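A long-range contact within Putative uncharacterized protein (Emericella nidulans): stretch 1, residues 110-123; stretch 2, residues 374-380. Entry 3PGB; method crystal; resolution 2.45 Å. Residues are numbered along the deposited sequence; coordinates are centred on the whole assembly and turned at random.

Stretch 1 (110-123) HRPNKSEAIPYLDG
Stretch 2, residues 374-380: QRVLYEL

This long-range contact sets one side of a short helix against two long side chains of a cornering strand segment, Tyr378 packing near the start of the helix and Arg375 closing a salt bridge at its end, with about 350 Å² buried in all. Stretch 1 enters as extended chain through Arg111, Pro112 and Asn113 (phi/psi near -70/134, -70/153 and -61/148), then coils into a helix from Lys114 to Asp122. The first turn is tied by Glu116 N and Ala117 N, both 3.0 Å from Asn113 O; Ile118 N to Lys114 O (2.9 Å), Leu121 N to Ala117 O (2.9 Å) and Asp122 N to Ile118 O (2.7 Å) continue it. Pro119 has no N-H to give to the preceding turn, and the helix kinks there. Asn113 occupies the N-cap position, but its side chain (chi1 m) makes no capping bond.

Stretch 2 is extended at Gln374 and Arg375 (-70/137), turns corners at Val376 and Tyr378 (-69/-36), and is again strand at Glu379 (-153/135) and Leu380. The two chains run in opposing order: the CA atoms of Lys114 and Tyr378 lie 8.4 Å apart, those of Asp122 and Arg375 10.2 Å, so side chains must bridge the gap.

Tyr378, chi1 t and chi2 79°, has the largest covered area. Lys114, extended with all four chi angles t, lays its aliphatic chain over one ring face: its CG sits 3.7 Å from the centroid of the Tyr378 ring, 11° off the normal, a CH-pi contact that uses the methylenes while NZ is bonded elsewhere in the structure. Ala117 CB meets the ring at its edge, 4.0 Å from Tyr378 CE1 and 3.2 Å from Tyr378 OH, so the phenol end lies against the helix surface at this methyl. Ile118, m/m, points sideways at CB, yet its tip comes nearer, bringing CD1 to 3.7 Å from Tyr378 CD1. The hydroxyl reaches the chain ahead of the helix through a water, which lies 2.5 Å from Tyr378 OH and donates to Pro112 O at 2.8 Å.

Arg375 (t, t, m, chi4 117°) extends toward the last helical turn. Asp122, chi1 m and chi2 -8°, meets the guanidinium edge in a two-pronged salt bridge: Arg375 NH2 donates to Asp122 OD1 at 2.9 Å (159°), and Arg375 NH1 to Asp122 OD2 at 3.2 Å, nearly straight at 176°. Ile118 CD1 covers one guanidinium face, 3.5 Å from Arg375 NH1, so this methyl touches both Arg375 and Tyr378. Leu121 (m, t) adds CD1 at 3.8 Å from Arg375 NH2.

Beyond the tyrosine, Arg111 (m, t, t) and the fully extended Glu379 place opposite charges near each other, with Arg111 NH1 4.4 Å from Glu379 OE1. The oxygen lies well out of the guanidinium plane and no N-H points at it, so the attraction is purely electrostatic.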

# COMPACT_ATOMS: atom_id res chain seq x y z
N HIS A 110 34.64 -0.24 -11.10
CA HIS A 110 34.09 0.99 -11.63
C HIS A 110 33.05 0.56 -12.65
O HIS A 110 33.38 -0.15 -13.59
CB HIS A 110 35.17 1.84 -12.29
CG HIS A 110 34.63 3.05 -12.97
ND1 HIS A 110 34.27 4.19 -12.29
CD2 HIS A 110 34.38 3.31 -14.28
CE1 HIS A 110 33.83 5.10 -13.14
NE2 HIS A 110 33.89 4.59 -14.36
N ARG A 111 31.80 0.97 -12.45
CA ARG A 111 30.74 0.61 -13.40
C ARG A 111 30.94 1.34 -14.71
O ARG A 111 31.21 2.54 -14.72
CB ARG A 111 29.36 0.91 -12.83
CG ARG A 111 28.84 -0.19 -11.94
CD ARG A 111 27.64 0.26 -11.14
NE ARG A 111 27.33 -0.69 -10.07
CZ ARG A 111 26.46 -0.47 -9.09
NH1 ARG A 111 25.77 0.66 -9.03
NH2 ARG A 111 26.27 -1.40 -8.16
N PRO A 112 30.81 0.61 -15.83
CA PRO A 112 31.04 1.24 -17.12
C PRO A 112 29.95 2.24 -17.47
O PRO A 112 28.82 2.12 -17.00
CB PRO A 112 31.04 0.06 -18.10
CG PRO A 112 30.24 -0.97 -17.44
CD PRO A 112 30.45 -0.81 -15.97
N ASN A 113 30.31 3.23 -18.28
CA ASN A 113 29.37 4.22 -18.75
C ASN A 113 28.26 3.55 -19.57
O ASN A 113 28.50 2.54 -20.24
CB ASN A 113 30.10 5.27 -19.60
CG ASN A 113 31.07 6.12 -18.78
OD1 ASN A 113 30.90 6.28 -17.57
ND2 ASN A 113 32.09 6.66 -19.44
N LYS A 114 27.06 4.12 -19.51
CA LYS A 114 25.93 3.60 -20.27
C LYS A 114 26.23 3.59 -21.77
O LYS A 114 25.81 2.68 -22.49
CB LYS A 114 24.67 4.43 -19.99
CG LYS A 114 23.39 3.89 -20.60
CD LYS A 114 22.22 4.82 -20.30
CE LYS A 114 20.96 4.41 -21.04
NZ LYS A 114 19.76 5.09 -20.48
N SER A 115 26.97 4.60 -22.23
CA SER A 115 27.35 4.70 -23.64
C SER A 115 28.28 3.56 -24.08
O SER A 115 28.32 3.23 -25.27
CB SER A 115 27.98 6.07 -23.92
OG SER A 115 29.07 6.33 -23.05
N GLU A 116 29.01 2.97 -23.13
CA GLU A 116 29.80 1.74 -23.38
C GLU A 116 28.94 0.48 -23.28
O GLU A 116 29.11 -0.45 -24.07
CB GLU A 116 30.92 1.58 -22.34
CG GLU A 116 32.13 2.47 -22.51
CD GLU A 116 33.16 2.19 -21.44
OE1 GLU A 116 34.07 1.36 -21.69
OE2 GLU A 116 33.05 2.75 -20.32
N ALA A 117 28.05 0.45 -22.29
CA ALA A 117 27.25 -0.74 -22.00
C ALA A 117 26.20 -1.03 -23.07
O ALA A 117 26.06 -2.17 -23.50
CB ALA A 117 26.60 -0.61 -20.64
N ILE A 118 25.49 0.00 -23.52
CA ILE A 118 24.37 -0.18 -24.45
C ILE A 118 24.77 -0.82 -25.79
O ILE A 118 24.10 -1.74 -26.25
CB ILE A 118 23.60 1.16 -24.70
CG1 ILE A 118 22.89 1.61 -23.42
CG2 ILE A 118 22.60 1.01 -25.84
CD1 ILE A 118 21.61 0.86 -23.11
N PRO A 119 25.87 -0.34 -26.41
CA PRO A 119 26.35 -1.00 -27.64
C PRO A 119 26.83 -2.44 -27.45
O PRO A 119 26.74 -3.24 -28.39
CB PRO A 119 27.51 -0.10 -28.10
CG PRO A 119 27.24 1.23 -27.45
CD PRO A 119 26.62 0.90 -26.14
N TYR A 120 27.34 -2.77 -26.26
CA TYR A 120 27.70 -4.15 -25.94
C TYR A 120 26.46 -5.04 -25.79
O TYR A 120 26.44 -6.16 -26.29
CB TYR A 120 28.55 -4.23 -24.66
CG TYR A 120 28.76 -5.65 -24.18
CD1 TYR A 120 29.40 -6.59 -24.97
CD2 TYR A 120 28.30 -6.06 -22.93
CE1 TYR A 120 29.59 -7.90 -24.54
CE2 TYR A 120 28.48 -7.37 -22.49
CZ TYR A 120 29.13 -8.28 -23.30
OH TYR A 120 29.32 -9.58 -22.88
N LEU A 121 25.44 -4.54 -25.10
CA LEU A 121 24.19 -5.28 -24.90
C LEU A 121 23.37 -5.37 -26.19
O LEU A 121 22.86 -6.44 -26.52
CB LEU A 121 23.33 -4.64 -23.81
CG LEU A 121 23.92 -4.64 -22.40
CD1 LEU A 121 23.07 -3.78 -21.46
CD2 LEU A 121 24.06 -6.06 -21.86
N ASP A 122 23.25 -4.26 -26.91
CA ASP A 122 22.37 -4.19 -28.08
C ASP A 122 23.03 -4.49 -29.42
O ASP A 122 22.34 -4.60 -30.44
CB ASP A 122 21.69 -2.80 -28.14
CG ASP A 122 20.83 -2.52 -26.91
OD1 ASP A 122 20.63 -3.44 -26.10
OD2 ASP A 122 20.34 -1.37 -26.78
N GLY A 123 24.36 -4.62 -29.44
CA GLY A 123 25.09 -4.93 -30.69
C GLY A 123 26.36 -5.73 -30.46
O GLY A 123 26.36 -6.73 -29.75
N GLN A 374 12.04 -6.72 -24.42
CA GLN A 374 12.29 -5.30 -24.66
C GLN A 374 12.67 -4.60 -23.34
O GLN A 374 12.03 -4.82 -22.31
CB GLN A 374 11.04 -4.67 -25.29
CG GLN A 374 11.10 -3.16 -25.50
CD GLN A 374 12.24 -2.75 -26.41
OE1 GLN A 374 12.38 -3.25 -27.52
NE2 GLN A 374 13.08 -1.82 -25.93
N ARG A 375 13.70 -3.77 -23.38
CA ARG A 375 14.16 -3.06 -22.19
C ARG A 375 13.15 -2.00 -21.76
O ARG A 375 12.61 -1.28 -22.60
CB ARG A 375 15.53 -2.40 -22.44
CG ARG A 375 16.09 -1.68 -21.21
CD ARG A 375 17.48 -1.12 -21.43
NE ARG A 375 18.42 -2.15 -21.90
CZ ARG A 375 19.04 -2.15 -23.08
NH1 ARG A 375 18.89 -1.17 -23.95
NH2 ARG A 375 19.85 -3.16 -23.37
N VAL A 376 12.89 -1.92 -20.46
CA VAL A 376 12.08 -0.83 -19.89
C VAL A 376 12.91 0.03 -18.93
O VAL A 376 12.65 1.22 -18.81
CB VAL A 376 10.80 -1.35 -19.19
CG1 VAL A 376 10.29 -2.61 -19.87
CG2 VAL A 376 11.04 -1.59 -17.71
N LEU A 377 13.90 -0.56 -18.27
CA LEU A 377 14.80 0.16 -17.38
C LEU A 377 16.24 -0.31 -17.56
O LEU A 377 16.54 -1.50 -17.41
CB LEU A 377 14.39 -0.05 -15.92
CG LEU A 377 13.07 0.57 -15.44
CD1 LEU A 377 12.31 -0.37 -14.51
CD2 LEU A 377 13.32 1.91 -14.75
N TYR A 378 17.13 0.61 -17.91
CA TYR A 378 18.56 0.30 -17.98
C TYR A 378 19.12 0.05 -16.59
O TYR A 378 19.98 -0.80 -16.41
CB TYR A 378 19.35 1.43 -18.67
CG TYR A 378 20.86 1.26 -18.58
CD1 TYR A 378 21.53 0.37 -19.41
CD2 TYR A 378 21.60 1.96 -17.63
CE1 TYR A 378 22.90 0.20 -19.32
CE2 TYR A 378 22.97 1.79 -17.53
CZ TYR A 378 23.62 0.91 -18.38
OH TYR A 378 24.98 0.74 -18.27
N GLU A 379 18.61 0.80 -15.61
CA GLU A 379 19.14 0.77 -14.25
C GLU A 379 18.06 1.15 -13.23
O GLU A 379 17.31 2.11 -13.44
CB GLU A 379 20.33 1.72 -14.12
CG GLU A 379 20.99 1.72 -12.74
CD GLU A 379 22.07 2.78 -12.58
OE1 GLU A 379 22.76 2.75 -11.53
OE2 GLU A 379 22.23 3.65 -13.47
N LEU A 380 17.98 0.38 -12.14
CA LEU A 380 17.09 0.66 -11.01
C LEU A 380 17.87 0.32 -9.73
O LEU A 380 18.38 -0.78 -9.59
CB LEU A 380 15.83 -0.20 -11.10
CG LEU A 380 14.71 -0.03 -10.06
CD1 LEU A 380 14.20 1.40 -9.97
CD2 LEU A 380 13.54 -0.98 -10.39
O HOH W 1 26.19 1.66 -16.30